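Local structure of HTH cro/C1-type domain-containing protein (Pseudomonas aeruginosa PAO1, 7CSV) at residues F23-V36 and A53-T65. The protein is the dimeric antitoxin HigA, a regulatory factor that recognises specific pseudopalindromic DNA motifs through what is probably its helix-turn-helix domain. Numbering follows the deposited sequence.
Sequences FDISPAALARALKV and ADMAIRLGRYFDT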
loop_
_atom_site.group_PDB
_atom_site.type_symbol
_atom_site.label_atom_id
_atom_site.label_comp_id
_atom_site.label_asym_id
_atom_site.label_seq_id
_atom_site.Cartn_x
_atom_site.Cartn_y
_atom_site.Cartn_z
ATOM N N PHE A 23 -6.931 24.314 -0.782
ATOM C CA PHE A 23 -7.724 24.879 0.301
ATOM C C PHE A 23 -6.967 25.900 1.140
ATOM O O PHE A 23 -7.513 26.373 2.147
ATOM C CB PHE A 23 -8.243 23.761 1.207
ATOM C CG PHE A 23 -9.191 22.826 0.525
ATOM C CD1 PHE A 23 -10.501 23.203 0.282
ATOM C CD2 PHE A 23 -8.778 21.563 0.130
ATOM C CE1 PHE A 23 -11.383 22.340 -0.343
ATOM C CE2 PHE A 23 -9.653 20.699 -0.496
ATOM C CZ PHE A 23 -10.959 21.088 -0.735
ATOM N N ASP A 24 -5.729 26.236 0.770
ATOM C CA ASP A 24 -4.909 27.206 1.506
ATOM C C ASP A 24 -4.663 26.753 2.946
ATOM O O ASP A 24 -4.725 27.545 3.888
ATOM C CB ASP A 24 -5.538 28.604 1.474
ATOM C CG ASP A 24 -4.546 29.705 1.816
ATOM O OD1 ASP A 24 -3.362 29.396 2.085
ATOM O OD2 ASP A 24 -4.956 30.885 1.823
ATOM N N ILE A 25 -4.373 25.468 3.122
ATOM C CA ILE A 25 -4.079 24.901 4.433
ATOM C C ILE A 25 -2.582 24.666 4.552
ATOM O O ILE A 25 -1.968 24.032 3.683
ATOM C CB ILE A 25 -4.853 23.592 4.665
ATOM C CG1 ILE A 25 -6.356 23.836 4.587
ATOM C CG2 ILE A 25 -4.450 22.981 5.990
ATOM C CD1 ILE A 25 -7.169 22.557 4.535
ATOM N N SER A 26 -1.992 25.162 5.636
ATOM C CA SER A 26 -0.605 24.877 5.928
ATOM C C SER A 26 -0.458 23.448 6.447
ATOM O O SER A 26 -1.409 22.871 6.982
ATOM C CB SER A 26 -0.073 25.858 6.966
ATOM O OG SER A 26 -0.495 25.476 8.267
ATOM N N PRO A 27 0.732 22.858 6.306
ATOM C CA PRO A 27 0.942 21.522 6.884
ATOM C C PRO A 27 0.679 21.480 8.379
ATOM O O PRO A 27 0.097 20.505 8.874
ATOM C CB PRO A 27 2.408 21.226 6.549
ATOM C CG PRO A 27 2.656 22.008 5.305
ATOM C CD PRO A 27 1.884 23.286 5.490
ATOM N N ALA A 28 1.076 22.529 9.106
ATOM C CA ALA A 28 0.834 22.578 10.545
ATOM C C ALA A 28 -0.654 22.637 10.859
ATOM O O ALA A 28 -1.122 21.968 11.792
ATOM C CB ALA A 28 1.560 23.776 11.158
ATOM N N ALA A 29 -1.413 23.443 10.107
ATOM C CA ALA A 29 -2.856 23.499 10.302
ATOM C C ALA A 29 -3.500 22.153 10.001
ATOM O O ALA A 29 -4.477 21.762 10.653
ATOM C CB ALA A 29 -3.459 24.596 9.425
ATOM N N LEU A 30 -2.965 21.430 9.010
ATOM C CA LEU A 30 -3.473 20.094 8.730
ATOM C C LEU A 30 -3.170 19.143 9.880
ATOM O O LEU A 30 -4.034 18.358 10.283
ATOM C CB LEU A 30 -2.873 19.554 7.428
ATOM C CG LEU A 30 -3.279 18.112 7.097
ATOM C CD1 LEU A 30 -4.772 18.010 6.883
ATOM C CD2 LEU A 30 -2.539 17.592 5.868
ATOM N N ALA A 31 -1.954 19.211 10.436
ATOM C CA ALA A 31 -1.615 18.337 11.556
ATOM C C ALA A 31 -2.538 18.575 12.743
ATOM O O ALA A 31 -3.002 17.623 13.379
ATOM C CB ALA A 31 -0.158 18.535 11.961
ATOM N N ARG A 32 -2.826 19.845 13.043
ATOM C CA ARG A 32 -3.718 20.166 14.154
ATOM C C ARG A 32 -5.123 19.631 13.916
ATOM O O ARG A 32 -5.810 19.232 14.874
ATOM C CB ARG A 32 -3.742 21.681 14.370
ATOM C CG ARG A 32 -2.521 22.196 15.126
ATOM C CD ARG A 32 -2.679 23.647 15.590
ATOM N NE ARG A 32 -2.948 24.567 14.485
ATOM C CZ ARG A 32 -2.013 25.167 13.754
ATOM N NH1 ARG A 32 -0.725 24.951 14.004
ATOM N NH2 ARG A 32 -2.365 25.989 12.771
ATOM N N ALA A 33 -5.566 19.610 12.655
ATOM C CA ALA A 33 -6.900 19.120 12.334
ATOM C C ALA A 33 -6.961 17.605 12.372
ATOM O O ALA A 33 -7.986 17.028 12.752
ATOM C CB ALA A 33 -7.346 19.637 10.965
ATOM N N LEU A 34 -5.886 16.938 11.947
ATOM C CA LEU A 34 -5.869 15.485 11.998
ATOM C C LEU A 34 -5.545 14.933 13.376
ATOM O O LEU A 34 -5.646 13.714 13.569
ATOM C CB LEU A 34 -4.850 14.942 10.999
ATOM C CG LEU A 34 -5.058 15.344 9.542
ATOM C CD1 LEU A 34 -3.972 14.713 8.675
ATOM C CD2 LEU A 34 -6.422 14.909 9.092
ATOM N N LYS A 35 -5.138 15.787 14.320
ATOM C CA LYS A 35 -4.710 15.355 15.650
ATOM C C LYS A 35 -3.471 14.462 15.565
ATOM O O LYS A 35 -3.374 13.419 16.213
ATOM C CB LYS A 35 -5.852 14.660 16.403
ATOM C CG LYS A 35 -7.200 15.407 16.348
ATOM C CD LYS A 35 -7.075 16.855 16.817
ATOM C CE LYS A 35 -8.292 17.683 16.421
ATOM N NZ LYS A 35 -8.081 19.136 16.725
ATOM N N VAL A 36 -2.509 14.890 14.749
ATOM C CA VAL A 36 -1.200 14.259 14.651
ATOM C C VAL A 36 -0.143 15.333 14.872
ATOM O O VAL A 36 -0.413 16.533 14.776
ATOM C CB VAL A 36 -0.984 13.551 13.291
ATOM C CG1 VAL A 36 -2.018 12.444 13.109
ATOM C CG2 VAL A 36 -1.097 14.549 12.167
ATOM N N ALA A 53 -1.438 3.452 7.112
ATOM C CA ALA A 53 -2.871 3.168 7.091
ATOM C C ALA A 53 -3.628 4.127 7.991
ATOM O O ALA A 53 -4.677 4.646 7.604
ATOM C CB ALA A 53 -3.135 1.726 7.514
ATOM N N ASP A 54 -3.116 4.357 9.203
ATOM C CA ASP A 54 -3.788 5.261 10.133
ATOM C C ASP A 54 -3.870 6.659 9.544
ATOM O O ASP A 54 -4.927 7.292 9.579
ATOM C CB ASP A 54 -3.046 5.263 11.472
ATOM C CG ASP A 54 -3.707 6.134 12.521
ATOM O OD1 ASP A 54 -4.640 5.647 13.189
ATOM O OD2 ASP A 54 -3.266 7.290 12.691
ATOM N N MET A 55 -2.782 7.119 8.912
ATOM C CA MET A 55 -2.784 8.445 8.302
ATOM C C MET A 55 -3.735 8.514 7.116
ATOM O O MET A 55 -4.338 9.560 6.866
ATOM C CB MET A 55 -1.366 8.823 7.860
ATOM C CG MET A 55 -0.607 9.631 8.901
ATOM S SD MET A 55 -1.354 11.238 9.286
ATOM C CE MET A 55 -1.702 11.892 7.679
ATOM N N ALA A 56 -3.852 7.422 6.349
ATOM C CA ALA A 56 -4.775 7.407 5.218
ATOM C C ALA A 56 -6.212 7.545 5.678
ATOM O O ALA A 56 -7.029 8.200 5.018
ATOM C CB ALA A 56 -4.620 6.113 4.422
ATOM N N ILE A 57 -6.550 6.896 6.789
ATOM C CA ILE A 57 -7.900 7.042 7.334
ATOM C C ILE A 57 -8.137 8.480 7.792
ATOM O O ILE A 57 -9.206 9.055 7.546
ATOM C CB ILE A 57 -8.124 6.026 8.469
ATOM C CG1 ILE A 57 -8.077 4.594 7.917
ATOM C CG2 ILE A 57 -9.467 6.274 9.171
ATOM C CD1 ILE A 57 -7.986 3.527 8.995
ATOM N N ARG A 58 -7.136 9.095 8.430
ATOM C CA ARG A 58 -7.272 10.483 8.868
ATOM C C ARG A 58 -7.434 11.427 7.684
ATOM O O ARG A 58 -8.299 12.306 7.697
ATOM C CB ARG A 58 -6.074 10.893 9.728
ATOM C CG ARG A 58 -5.923 10.065 10.987
ATOM C CD ARG A 58 -4.781 10.527 11.867
ATOM N NE ARG A 58 -4.743 9.713 13.082
ATOM C CZ ARG A 58 -5.381 10.003 14.215
ATOM N NH1 ARG A 58 -6.101 11.117 14.337
ATOM N NH2 ARG A 58 -5.296 9.174 15.244
ATOM N N LEU A 59 -6.614 11.262 6.645
ATOM C CA LEU A 59 -6.718 12.142 5.489
ATOM C C LEU A 59 -8.034 11.940 4.757
ATOM O O LEU A 59 -8.650 12.908 4.293
ATOM C CB LEU A 59 -5.541 11.893 4.545
ATOM C CG LEU A 59 -4.190 12.363 5.039
ATOM C CD1 LEU A 59 -3.070 11.650 4.267
ATOM C CD2 LEU A 59 -4.086 13.880 4.850
ATOM N N GLY A 60 -8.474 10.690 4.622
ATOM C CA GLY A 60 -9.767 10.447 4.003
ATOM C C GLY A 60 -10.888 11.122 4.767
ATOM O O GLY A 60 -11.759 11.763 4.175
ATOM N N ARG A 61 -10.870 10.991 6.102
ATOM C CA ARG A 61 -11.874 11.635 6.943
ATOM C C ARG A 61 -11.847 13.149 6.781
ATOM O O ARG A 61 -12.899 13.795 6.680
ATOM C CB ARG A 61 -11.633 11.254 8.405
ATOM C CG ARG A 61 -12.427 12.076 9.425
ATOM C CD ARG A 61 -13.854 11.618 9.529
ATOM N NE ARG A 61 -14.531 12.281 10.648
ATOM C CZ ARG A 61 -15.846 12.264 10.838
ATOM N NH1 ARG A 61 -16.634 11.618 9.987
ATOM N NH2 ARG A 61 -16.373 12.900 11.880
ATOM N N TYR A 62 -10.657 13.736 6.771
ATOM C CA TYR A 62 -10.563 15.191 6.744
ATOM C C TYR A 62 -10.959 15.748 5.382
ATOM O O TYR A 62 -11.692 16.737 5.293
ATOM C CB TYR A 62 -9.150 15.624 7.104
ATOM C CG TYR A 62 -9.044 17.110 7.315
ATOM C CD1 TYR A 62 -9.774 17.732 8.311
ATOM C CD2 TYR A 62 -8.232 17.883 6.509
ATOM C CE1 TYR A 62 -9.688 19.094 8.507
ATOM C CE2 TYR A 62 -8.136 19.246 6.691
ATOM C CZ TYR A 62 -8.868 19.846 7.696
ATOM O OH TYR A 62 -8.777 21.209 7.883
ATOM N N PHE A 63 -10.467 15.141 4.306
ATOM C CA PHE A 63 -10.629 15.716 2.977
ATOM C C PHE A 63 -11.757 15.093 2.153
ATOM O O PHE A 63 -11.832 15.360 0.950
ATOM C CB PHE A 63 -9.316 15.593 2.202
ATOM C CG PHE A 63 -8.254 16.530 2.668
ATOM C CD1 PHE A 63 -8.475 17.903 2.664
ATOM C CD2 PHE A 63 -7.021 16.052 3.084
ATOM C CE1 PHE A 63 -7.500 18.785 3.080
ATOM C CE2 PHE A 63 -6.027 16.933 3.505
ATOM C CZ PHE A 63 -6.269 18.307 3.503
ATOM N N ASP A 64 -12.631 14.281 2.753
ATOM C CA ASP A 64 -13.719 13.630 2.018
ATOM C C ASP A 64 -13.196 12.769 0.862
ATOM O O ASP A 64 -13.608 12.919 -0.288
ATOM C CB ASP A 64 -14.730 14.660 1.491
ATOM C CG ASP A 64 -15.695 15.135 2.552
ATOM O OD1 ASP A 64 -15.744 14.540 3.649
ATOM O OD2 ASP A 64 -16.424 16.110 2.281
ATOM N N THR A 65 -12.264 11.879 1.165
ATOM C CA THR A 65 -11.838 10.870 0.202
ATOM C C THR A 65 -11.941 9.505 0.863
ATOM O O THR A 65 -12.109 9.394 2.078
ATOM C CB THR A 65 -10.395 11.074 -0.276
ATOM O OG1 THR A 65 -9.495 10.749 0.793
ATOM C CG2 THR A 65 -10.152 12.495 -0.744
#
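Phe23 touches the contact at its margin, CD2 4.2 Å from Phe63 CE1. Beyond the turn, Ile25 reaches in from the direction opposite to the two aromatic rings of helix 53-63: its CD1 meets the rim of both, 4.0 Å from Tyr62 OH and 4.1 Å from Phe63 CE1. Within the helix Tyr62 turns its edge to Phe63, CD2 standing over the centre of the Phe63 face, and Phe19 and Leu15 of helix 11-23 add to the packing round Phe63. Ser26 caps helix 27-34 by accepting from Ala29 N. Leu30, with CG anti to the backbone N (chi1 176°), sends CD1 to the aromatic pair, 3.5 Å from Tyr62 CD2, and CD2 to Leu59. One turn later Ala33 CB lies against the CE1/CZ side of the Tyr62 ring, 3.4 Å from Tyr62 CE1. Leu34 is the knob, set in a hole formed by Met55, Arg58, Leu59 and Tyr62; CD1 faces the Met55 methyl and Leu59, while CD2 lies 3.5 Å from Tyr62 CB. Leu34 O meets Arg58 NH1 near the guanidinium plane at 2.7 Å, a weak bond bent to 126°. Asp54 steadies the same guanidinium through NE, and Glu93 of the second subunit forms a salt bridge with NH1, tying this corner to the dimer. Val36 CG1 lies against the extended Arg58 chain, 3.6 Å from Arg58 CD, the two side chains running in opposite directions. Helices 27-34 and 53-63 run nearly perpendicular (98°), a packing consistent with the compact all-helical core of a Cro/C1-type helix-turn-helix domain, in which helices 27-34 and 38-45 would form the helix-turn-helix itself.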